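Local coordinates for filamentation induced by cAMP protein Fic (PDB 4RGL) that is of unknown function but belongs to the Fic/DOC family, with a mainly helical Fic domain and a C-terminal domain of the helix-turn-helix kind, at residues A[96-99]-A[100-103]; A[111-114]-A[115-119]; A[236-239]-A[240-244]; A[172-175]-A[176-180]. All blocks are in the same frame, centred on the assembly; numbering follows the deposited sequence.

Interaction 1: residues A[96-99]-A[100-103]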
loop_
_atom_site.group_PDB
_atom_site.type_symbol
_atom_site.label_atom_id
_atom_site.label_comp_id
_atom_site.label_asym_id
_atom_site.label_seq_id
_atom_site.Cartn_x
_atom_site.Cartn_y
_atom_site.Cartn_z
ATOM N N GLU A 96 6.290 -4.811 6.704
ATOM C CA GLU A 96 5.539 -5.592 7.691
ATOM C C GLU A 96 6.109 -5.396 9.111
ATOM O O GLU A 96 5.449 -5.751 10.085
ATOM C CB GLU A 96 5.530 -7.091 7.322
ATOM C CG GLU A 96 4.740 -7.411 6.057
ATOM C CD GLU A 96 3.288 -6.966 6.066
ATOM O OE1 GLU A 96 2.544 -7.372 6.988
ATOM O OE2 GLU A 96 2.876 -6.279 5.102
ATOM N N ALA A 97 7.296 -4.781 9.226
ATOM C CA ALA A 97 7.948 -4.590 10.525
ATOM C C ALA A 97 7.834 -3.117 11.025
ATOM O O ALA A 97 8.526 -2.738 11.976
ATOM C CB ALA A 97 9.411 -4.996 10.434
HETATM N N MSE A 98 6.906 -2.324 10.437
HETATM C CA MSE A 98 6.747 -0.905 10.803
HETATM C C MSE A 98 6.222 -0.743 12.217
HETATM O O MSE A 98 6.513 0.266 12.863
HETATM C CB MSE A 98 5.814 -0.191 9.832
HETATM C CG MSE A 98 6.372 -0.086 8.428
HETATM SE SE MSE A 98 5.287 1.043 7.301
HETATM C CE MSE A 98 5.803 2.542 7.877
ATOM N N GLU A 99 5.416 -1.720 12.700
ATOM C CA GLU A 99 4.827 -1.670 14.046
ATOM C C GLU A 99 5.924 -1.501 15.124
ATOM O O GLU A 99 5.694 -0.842 16.139
ATOM C CB GLU A 99 3.999 -2.950 14.317
ATOM C CG GLU A 99 3.187 -2.910 15.616
ATOM C CD GLU A 99 2.025 -1.924 15.631
ATOM O OE1 GLU A 99 1.181 -1.987 14.708
ATOM O OE2 GLU A 99 1.889 -1.186 16.635
ATOM N N ASP A 100 7.133 -2.041 14.860
ATOM C CA ASP A 100 8.248 -2.021 15.817
ATOM C C ASP A 100 8.926 -0.636 15.915
ATOM O O ASP A 100 9.638 -0.378 16.894
ATOM C CB ASP A 100 9.318 -3.071 15.417
ATOM C CG ASP A 100 8.795 -4.493 15.267
ATOM O OD1 ASP A 100 7.751 -4.815 15.891
ATOM O OD2 ASP A 100 9.474 -5.307 14.592
ATOM N N TRP A 101 8.799 0.209 14.861
ATOM C CA TRP A 101 9.641 1.394 14.747
ATOM C C TRP A 101 8.932 2.703 15.123
ATOM O O TRP A 101 7.762 2.921 14.788
ATOM C CB TRP A 101 10.197 1.525 13.335
ATOM C CG TRP A 101 10.881 0.290 12.845
ATOM C CD1 TRP A 101 11.765 -0.487 13.534
ATOM C CD2 TRP A 101 10.839 -0.235 11.517
ATOM N NE1 TRP A 101 12.187 -1.528 12.749
ATOM C CE2 TRP A 101 11.655 -1.385 11.496
ATOM C CE3 TRP A 101 10.181 0.151 10.338
ATOM C CZ2 TRP A 101 11.818 -2.165 10.348
ATOM C CZ3 TRP A 101 10.329 -0.633 9.206
ATOM C CH2 TRP A 101 11.149 -1.768 9.213
ATOM N N ASP A 102 9.703 3.606 15.750
ATOM C CA ASP A 102 9.355 4.989 15.993
ATOM C C ASP A 102 10.204 5.860 15.060
ATOM O O ASP A 102 11.430 5.713 15.036
ATOM C CB ASP A 102 9.584 5.343 17.488
ATOM C CG ASP A 102 9.170 6.752 17.884
ATOM O OD1 ASP A 102 9.511 7.705 17.142
ATOM O OD2 ASP A 102 8.646 6.920 19.007
ATOM N N ALA A 103 9.554 6.669 14.212
ATOM C CA ALA A 103 10.223 7.406 13.128
ATOM C C ALA A 103 11.400 8.303 13.631
ATOM O O ALA A 103 12.275 8.658 12.838
ATOM C CB ALA A 103 9.219 8.256 12.388
#
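Trp101 lays one face of its indole over the peptide group that joins Ala97 to Met98. Ala97 O sits above the centre of the ring system, 3.4 Å from both Trp101 CD2 and Trp101 CE2, the bond the two rings share. Met98 N lies over the same face but nearer the rim. The indole is put there by a chi1 of -52°, which sets its CG beside the backbone N and sends the ring back over the preceding turn. The six-membered ring reaches furthest. Its CZ2 meets the methyl of Ala97, with Ala97 CB 3.7 Å from Trp101 CZ2. Met98, a selenomethionine, leaves the turn in another direction. Its chain crosses the tryptophan at about a right angle, and the contact is a looser one, Met98 CG to Trp101 CZ3 at 4.1 Å.

Below the ring the backbone forms a 3-10 turn. Asp100 N donates to Ala97 O at 3.3 Å, and Trp101 N donates to Met98 O at 3.0 Å. Ala97 O is thus met by an N-H and covered by the indole. Asp100 places its CB against the same oxygen, while Glu99 carries its carboxylate off to a salt bridge with Arg202.

The turn and the ring together shape the connection between helix 82-95 and helix 106-117. Trp101 packs on Asp108, Ala112 and Leu115 of helix 106-117 and on Leu199 of helix 189-202, and Met98 also leans on Leu199. The indole therefore lies where the linker meets both of these helices.

Interaction 2: residues A[111-114]-A[115-119]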
loop_
_atom_site.group_PDB
_atom_site.type_symbol
_atom_site.label_atom_id
_atom_site.label_comp_id
_atom_site.label_asym_id
_atom_site.label_seq_id
_atom_site.Cartn_x
_atom_site.Cartn_y
_atom_site.Cartn_z
ATOM N N ALA A 111 17.708 -0.301 11.484
ATOM C CA ALA A 111 17.102 -1.638 11.457
ATOM C C ALA A 111 16.230 -1.829 10.187
ATOM O O ALA A 111 16.233 -2.915 9.589
ATOM C CB ALA A 111 16.264 -1.855 12.710
ATOM N N ALA A 112 15.529 -0.758 9.757
ATOM C CA ALA A 112 14.704 -0.788 8.553
ATOM C C ALA A 112 15.567 -0.915 7.300
ATOM O O ALA A 112 15.257 -1.719 6.415
ATOM C CB ALA A 112 13.851 0.469 8.472
ATOM N N HIS A 113 16.666 -0.132 7.229
ATOM C CA HIS A 113 17.580 -0.171 6.087
ATOM C C HIS A 113 18.223 -1.564 5.952
ATOM O O HIS A 113 18.396 -2.058 4.829
ATOM C CB HIS A 113 18.657 0.906 6.222
ATOM C CG HIS A 113 19.588 0.967 5.057
ATOM N ND1 HIS A 113 20.858 0.425 5.122
ATOM C CD2 HIS A 113 19.373 1.431 3.803
ATOM C CE1 HIS A 113 21.388 0.613 3.926
ATOM N NE2 HIS A 113 20.528 1.216 3.099
ATOM N N GLU A 114 18.514 -2.223 7.109
ATOM C CA GLU A 114 19.050 -3.582 7.138
ATOM C C GLU A 114 18.069 -4.573 6.471
ATOM O O GLU A 114 18.469 -5.310 5.573
ATOM C CB GLU A 114 19.363 -4.012 8.598
ATOM C CG GLU A 114 19.290 -5.524 8.859
ATOM C CD GLU A 114 20.207 -6.404 8.025
ATOM O OE1 GLU A 114 21.201 -5.882 7.470
ATOM O OE2 GLU A 114 19.935 -7.621 7.939
ATOM N N LEU A 115 16.788 -4.559 6.885
ATOM C CA LEU A 115 15.782 -5.469 6.327
ATOM C C LEU A 115 15.576 -5.226 4.847
ATOM O O LEU A 115 15.351 -6.176 4.093
ATOM C CB LEU A 115 14.449 -5.310 7.059
ATOM C CG LEU A 115 14.385 -5.894 8.452
ATOM C CD1 LEU A 115 13.121 -5.463 9.154
ATOM C CD2 LEU A 115 14.473 -7.401 8.411
ATOM N N LEU A 116 15.639 -3.952 4.424
ATOM C CA LEU A 116 15.381 -3.557 3.049
ATOM C C LEU A 116 16.543 -3.936 2.121
ATOM O O LEU A 116 16.309 -4.277 0.963
ATOM C CB LEU A 116 15.132 -2.034 2.984
ATOM C CG LEU A 116 14.751 -1.461 1.612
ATOM C CD1 LEU A 116 13.327 -1.860 1.225
ATOM C CD2 LEU A 116 14.875 0.039 1.608
HETATM N N MSE A 117 17.789 -3.844 2.610
HETATM C CA MSE A 117 18.962 -4.035 1.740
HETATM C C MSE A 117 19.703 -5.370 2.017
HETATM O O MSE A 117 20.699 -5.660 1.346
HETATM C CB MSE A 117 19.951 -2.858 1.899
HETATM C CG MSE A 117 19.332 -1.488 1.599
HETATM SE SE MSE A 117 18.459 -1.391 -0.139
HETATM C CE MSE A 117 19.924 -1.759 -1.254
ATOM N N ARG A 118 19.217 -6.180 2.995
ATOM C CA ARG A 118 19.880 -7.435 3.369
ATOM C C ARG A 118 20.225 -8.273 2.134
ATOM O O ARG A 118 19.356 -8.529 1.293
ATOM C CB ARG A 118 19.006 -8.247 4.324
ATOM C CG ARG A 118 19.648 -9.573 4.760
ATOM C CD ARG A 118 18.752 -10.342 5.697
ATOM N NE ARG A 118 18.463 -9.580 6.906
ATOM C CZ ARG A 118 17.645 -9.992 7.861
ATOM N NH1 ARG A 118 17.025 -11.161 7.754
ATOM N NH2 ARG A 118 17.428 -9.236 8.928
ATOM N N GLY A 119 21.510 -8.632 2.012
ATOM C CA GLY A 119 22.007 -9.493 0.942
ATOM C C GLY A 119 22.147 -8.829 -0.417
ATOM O O GLY A 119 22.573 -9.476 -1.377
#
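Glu114 reaches along the helix to Arg118, four residues on. Its OE2 takes the main bond, 2.7 Å from Arg118 NE. The same oxygen also receives a weak bond from Arg118 NH2, at 3.1 Å. NE approaches OE2 on its anti side, somewhat out of the carboxylate plane. The two flat groups are nearly coplanar, 28° apart, with the carboxylate at the edge of the guanidinium. A bend at chi2 of Glu114 (59°) turns the carboxylate towards the arginine, and a bend at chi3 of Arg118 brings NE round to it. The other carboxylate oxygen, OE1, is bonded to Thr124 OG1, so both ends of the group are held.

This is an i to i+4 salt bridge at the C-terminal end of helix 106-117, within the Fic domain. Arg118 is the first residue to leave helical geometry, and its backbone bond to Glu114 O is weak.

Leu115 continues the helix with a bond from its N to Ala111 O at 3.2 Å. Its CG rests on that carbonyl too, 3.7 Å from Ala111 O. Beyond the helix its side chain packs on Thr94 of helix 82-95.

His113 faces a different side. Met117, a selenomethionine, places its CG over one face of the imidazole, 3.7 Å from the centroid of the His113 ring and offset toward the rim. This is a CH-pi contact, while the selenium lies farther off and oblique. His113 ND1 accepts from Gly125 N, NE2 is bonded to Asp187 O, and the ring stacks with Phe185. The side chain of Met117 comes within about 3 Å of a bound unknown ligand.

Interaction 3: residues A[236-239]-A[240-244]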
loop_
_atom_site.group_PDB
_atom_site.type_symbol
_atom_site.label_atom_id
_atom_site.label_comp_id
_atom_site.label_asym_id
_atom_site.label_seq_id
_atom_site.Cartn_x
_atom_site.Cartn_y
_atom_site.Cartn_z
ATOM N N ASP A 236 13.760 25.735 -0.456
ATOM C CA ASP A 236 12.457 25.876 0.196
ATOM C C ASP A 236 11.635 24.587 0.047
ATOM O O ASP A 236 11.368 24.156 -1.073
ATOM C CB ASP A 236 11.689 27.075 -0.397
ATOM C CG ASP A 236 10.349 27.346 0.260
ATOM O OD1 ASP A 236 10.139 26.872 1.405
ATOM O OD2 ASP A 236 9.542 28.094 -0.334
ATOM N N ALA A 237 11.209 23.993 1.178
ATOM C CA ALA A 237 10.438 22.740 1.168
ATOM C C ALA A 237 8.972 22.976 0.759
ATOM O O ALA A 237 8.303 22.043 0.310
ATOM C CB ALA A 237 10.491 22.088 2.535
ATOM N N THR A 238 8.476 24.225 0.926
ATOM C CA THR A 238 7.070 24.596 0.683
ATOM C C THR A 238 6.491 23.931 -0.639
ATOM O O THR A 238 5.462 23.257 -0.566
ATOM C CB THR A 238 6.929 26.129 0.632
ATOM O OG1 THR A 238 7.420 26.677 1.856
ATOM C CG2 THR A 238 5.492 26.579 0.397
ATOM N N PRO A 239 7.122 24.127 -1.842
ATOM C CA PRO A 239 6.523 23.566 -3.074
ATOM C C PRO A 239 6.452 22.032 -3.045
ATOM O O PRO A 239 5.506 21.449 -3.588
ATOM C CB PRO A 239 7.462 24.059 -4.181
ATOM C CG PRO A 239 8.734 24.413 -3.480
ATOM C CD PRO A 239 8.333 24.914 -2.144
ATOM N N PHE A 240 7.447 21.376 -2.405
ATOM C CA PHE A 240 7.459 19.921 -2.267
ATOM C C PHE A 240 6.327 19.462 -1.336
ATOM O O PHE A 240 5.656 18.463 -1.623
ATOM C CB PHE A 240 8.828 19.436 -1.739
ATOM C CG PHE A 240 8.906 17.946 -1.482
ATOM C CD1 PHE A 240 9.133 17.055 -2.526
ATOM C CD2 PHE A 240 8.809 17.439 -0.191
ATOM C CE1 PHE A 240 9.211 15.679 -2.287
ATOM C CE2 PHE A 240 8.895 16.064 0.047
ATOM C CZ PHE A 240 9.102 15.193 -1.002
ATOM N N VAL A 241 6.102 20.209 -0.231
ATOM C CA VAL A 241 5.042 19.901 0.731
ATOM C C VAL A 241 3.677 20.002 0.038
ATOM O O VAL A 241 2.850 19.101 0.184
ATOM C CB VAL A 241 5.122 20.826 1.977
ATOM C CG1 VAL A 241 3.974 20.544 2.947
ATOM C CG2 VAL A 241 6.468 20.676 2.679
ATOM N N GLU A 242 3.486 21.048 -0.800
ATOM C CA GLU A 242 2.264 21.203 -1.593
ATOM C C GLU A 242 2.060 20.005 -2.513
ATOM O O GLU A 242 0.945 19.494 -2.615
ATOM C CB GLU A 242 2.307 22.500 -2.425
ATOM C CG GLU A 242 2.127 23.778 -1.618
ATOM C CD GLU A 242 2.077 25.038 -2.469
ATOM O OE1 GLU A 242 2.306 24.938 -3.696
ATOM O OE2 GLU A 242 1.796 26.121 -1.909
ATOM N N PHE A 243 3.149 19.547 -3.191
ATOM C CA PHE A 243 3.073 18.418 -4.116
ATOM C C PHE A 243 2.695 17.150 -3.386
ATOM O O PHE A 243 1.789 16.437 -3.826
ATOM C CB PHE A 243 4.412 18.218 -4.857
ATOM C CG PHE A 243 4.390 17.076 -5.858
ATOM C CD1 PHE A 243 4.000 17.291 -7.177
ATOM C CD2 PHE A 243 4.725 15.779 -5.471
ATOM C CE1 PHE A 243 3.954 16.233 -8.093
ATOM C CE2 PHE A 243 4.654 14.720 -6.381
ATOM C CZ PHE A 243 4.273 14.955 -7.688
HETATM N N MSE A 244 3.407 16.839 -2.277
HETATM C CA MSE A 244 3.187 15.603 -1.539
HETATM C C MSE A 244 1.798 15.580 -0.886
HETATM O O MSE A 244 1.079 14.588 -1.034
HETATM C CB MSE A 244 4.270 15.400 -0.488
HETATM C CG MSE A 244 4.354 13.958 0.012
HETATM SE SE MSE A 244 4.608 12.674 -1.449
HETATM C CE MSE A 244 6.216 13.415 -2.222
#
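The start of helix 238-257 is closed by an Asx turn and continues into the first i to i+4 bonds. Asp236 comes just before the turn. Its OD1 accepts the capping bond from Thr238 N at 3.2 Å, and the N-H approaches from well above the carboxylate plane. This gives an acceptor to an amide that has no preceding helical turn to serve it. Thr238 OG1 is bonded outward to Thr13 OG1.

Three regular bonds follow. Val241 N reaches Ala237 O at 2.9 Å and Glu242 N reaches Thr238 O at 3.0 Å. Phe243 N meets Pro239 O at 3.1 Å. Pro239 has no N-H to give, which is easily borne in the first turn of a helix. Val241 sets CG2 beside its backbone N, so this methyl lies over the first turn, 3.3 Å from Ala237 O and 4.3 Å from Ala237 CB.

Ala237 and Val241 both pack on Ile174 of helix 168-182. Phe240 turns its ring edge-to-face with His176 of that helix and also touches Leu228 of helix 221-234. Val241 meets Ile18 of helix 16-32.

Interaction 4: residues A[172-175]-A[176-180]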
loop_
_atom_site.group_PDB
_atom_site.type_symbol
_atom_site.label_atom_id
_atom_site.label_comp_id
_atom_site.label_asym_id
_atom_site.label_seq_id
_atom_site.Cartn_x
_atom_site.Cartn_y
_atom_site.Cartn_z
ATOM N N SER A 172 5.917 14.743 7.880
ATOM C CA SER A 172 6.322 13.645 6.990
ATOM C C SER A 172 6.893 14.185 5.681
ATOM O O SER A 172 7.871 13.643 5.169
ATOM C CB SER A 172 5.145 12.720 6.702
ATOM O OG SER A 172 4.144 13.379 5.947
ATOM N N CYS A 173 6.301 15.269 5.154
ATOM C CA CYS A 173 6.774 15.893 3.921
ATOM C C CYS A 173 8.129 16.560 4.151
ATOM O O CYS A 173 9.028 16.426 3.316
ATOM C CB CYS A 173 5.749 16.892 3.393
ATOM S SG CYS A 173 4.173 16.149 2.911
ATOM N N ILE A 174 8.273 17.297 5.280
ATOM C CA ILE A 174 9.526 17.986 5.610
ATOM C C ILE A 174 10.664 16.960 5.770
ATOM O O ILE A 174 11.755 17.159 5.219
ATOM C CB ILE A 174 9.368 18.856 6.890
ATOM C CG1 ILE A 174 8.211 19.897 6.746
ATOM C CG2 ILE A 174 10.686 19.536 7.252
ATOM C CD1 ILE A 174 8.462 21.041 5.705
ATOM N N PHE A 175 10.401 15.850 6.501
ATOM C CA PHE A 175 11.401 14.801 6.707
ATOM C C PHE A 175 11.825 14.187 5.370
ATOM O O PHE A 175 13.018 14.042 5.115
ATOM C CB PHE A 175 10.866 13.713 7.647
ATOM C CG PHE A 175 11.893 12.658 8.003
ATOM C CD1 PHE A 175 12.110 11.566 7.169
ATOM C CD2 PHE A 175 12.649 12.764 9.162
ATOM C CE1 PHE A 175 13.084 10.617 7.478
ATOM C CE2 PHE A 175 13.611 11.801 9.479
ATOM C CZ PHE A 175 13.820 10.734 8.636
ATOM N N HIS A 176 10.837 13.837 4.512
ATOM C CA HIS A 176 11.090 13.265 3.178
ATOM C C HIS A 176 12.025 14.170 2.383
ATOM O O HIS A 176 12.988 13.693 1.795
ATOM C CB HIS A 176 9.748 13.082 2.418
ATOM C CG HIS A 176 9.821 12.148 1.238
ATOM N ND1 HIS A 176 8.834 11.206 1.005
ATOM C CD2 HIS A 176 10.765 12.036 0.274
ATOM C CE1 HIS A 176 9.191 10.577 -0.101
ATOM N NE2 HIS A 176 10.356 11.028 -0.566
ATOM N N TYR A 177 11.761 15.483 2.407
ATOM C CA TYR A 177 12.541 16.481 1.682
ATOM C C TYR A 177 13.961 16.569 2.224
ATOM O O TYR A 177 14.917 16.589 1.445
ATOM C CB TYR A 177 11.850 17.847 1.767
ATOM C CG TYR A 177 12.669 18.991 1.216
ATOM C CD1 TYR A 177 12.749 19.220 -0.155
ATOM C CD2 TYR A 177 13.255 19.925 2.066
ATOM C CE1 TYR A 177 13.444 20.314 -0.667
ATOM C CE2 TYR A 177 13.917 21.045 1.566
ATOM C CZ TYR A 177 14.018 21.231 0.199
ATOM O OH TYR A 177 14.705 22.315 -0.297
ATOM N N GLU A 178 14.109 16.618 3.549
ATOM C CA GLU A 178 15.422 16.698 4.175
ATOM C C GLU A 178 16.207 15.399 3.976
ATOM O O GLU A 178 17.378 15.442 3.596
ATOM C CB GLU A 178 15.288 17.015 5.665
ATOM C CG GLU A 178 14.811 18.431 5.942
ATOM C CD GLU A 178 15.733 19.516 5.417
ATOM O OE1 GLU A 178 16.966 19.386 5.593
ATOM O OE2 GLU A 178 15.222 20.499 4.838
ATOM N N PHE A 179 15.537 14.235 4.182
ATOM C CA PHE A 179 16.153 12.912 4.035
ATOM C C PHE A 179 16.691 12.713 2.614
ATOM O O PHE A 179 17.783 12.179 2.446
ATOM C CB PHE A 179 15.134 11.803 4.378
ATOM C CG PHE A 179 15.714 10.410 4.416
ATOM C CD1 PHE A 179 15.810 9.645 3.256
ATOM C CD2 PHE A 179 16.139 9.850 5.612
ATOM C CE1 PHE A 179 16.375 8.364 3.286
ATOM C CE2 PHE A 179 16.677 8.557 5.646
ATOM C CZ PHE A 179 16.791 7.824 4.481
ATOM N N GLU A 180 15.922 13.145 1.591
ATOM C CA GLU A 180 16.328 12.993 0.190
ATOM C C GLU A 180 17.586 13.836 -0.102
ATOM O O GLU A 180 18.446 13.409 -0.873
ATOM C CB GLU A 180 15.171 13.396 -0.754
ATOM C CG GLU A 180 15.323 12.883 -2.190
ATOM C CD GLU A 180 16.183 13.725 -3.126
ATOM O OE1 GLU A 180 16.583 14.844 -2.729
ATOM O OE2 GLU A 180 16.359 13.310 -4.294
#
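Phe175 and Phe179 share almost the same first torsion, with chi1 of -175° and -173°. Each ring therefore leaves the helix on the side away from its own backbone N. One turn apart, the two side chains lie side by side and point the same way. Their planes are near parallel, at 25°, but slid so far that the rings barely overlap, with the centroids of Phe175 and Phe179 5.8 Å apart. The closest atoms of the two rings are Phe175 CE1 and Phe179 CD2, 3.7 Å apart. Phe175 CE1 also lies 3.9 Å from Phe179 CB.

Beneath the pair, Phe179 N bonds to Phe175 O at 2.7 Å. The bonds from His176 N to Ser172 O and from Glu178 N to Ile174 O continue the same pattern. Glu178 lays its CG on the carbonyl of Ile174, 3.4 Å from Ile174 O.

Phe175 meets Trp196 and Ile200 of helix 189-202, and Phe179 meets Met192. His176 leaves on another side, where ND1 is bonded to Gln197 OE1. The pair is an i to i+4 aromatic contact on the buried helix that leads into the Fic signature motif, which runs from His183 to Arg191.

In the fold
Each of the four contacts is local, so none closes a long loop, and along the chain they follow in series without nesting or crossing. Interaction 1 shapes the connection after helix 82-95, and interaction 2 ends the next helix, 106-117. The two touch, with Trp101 CH2 3.6 Å from Ala112 CB. Interaction 4 comes next, inside helix 168-182, and interaction 3 last, at the start of helix 238-257. These two also touch, with Ala237 CB 3.5 Å from Tyr177 CD2. The two pairs do not touch, though the nearest atoms of interactions 1 and 4 are about 5 Å apart. Helix 189-202 packs against interactions 1, 2 and 4 and so ties the two pairs together.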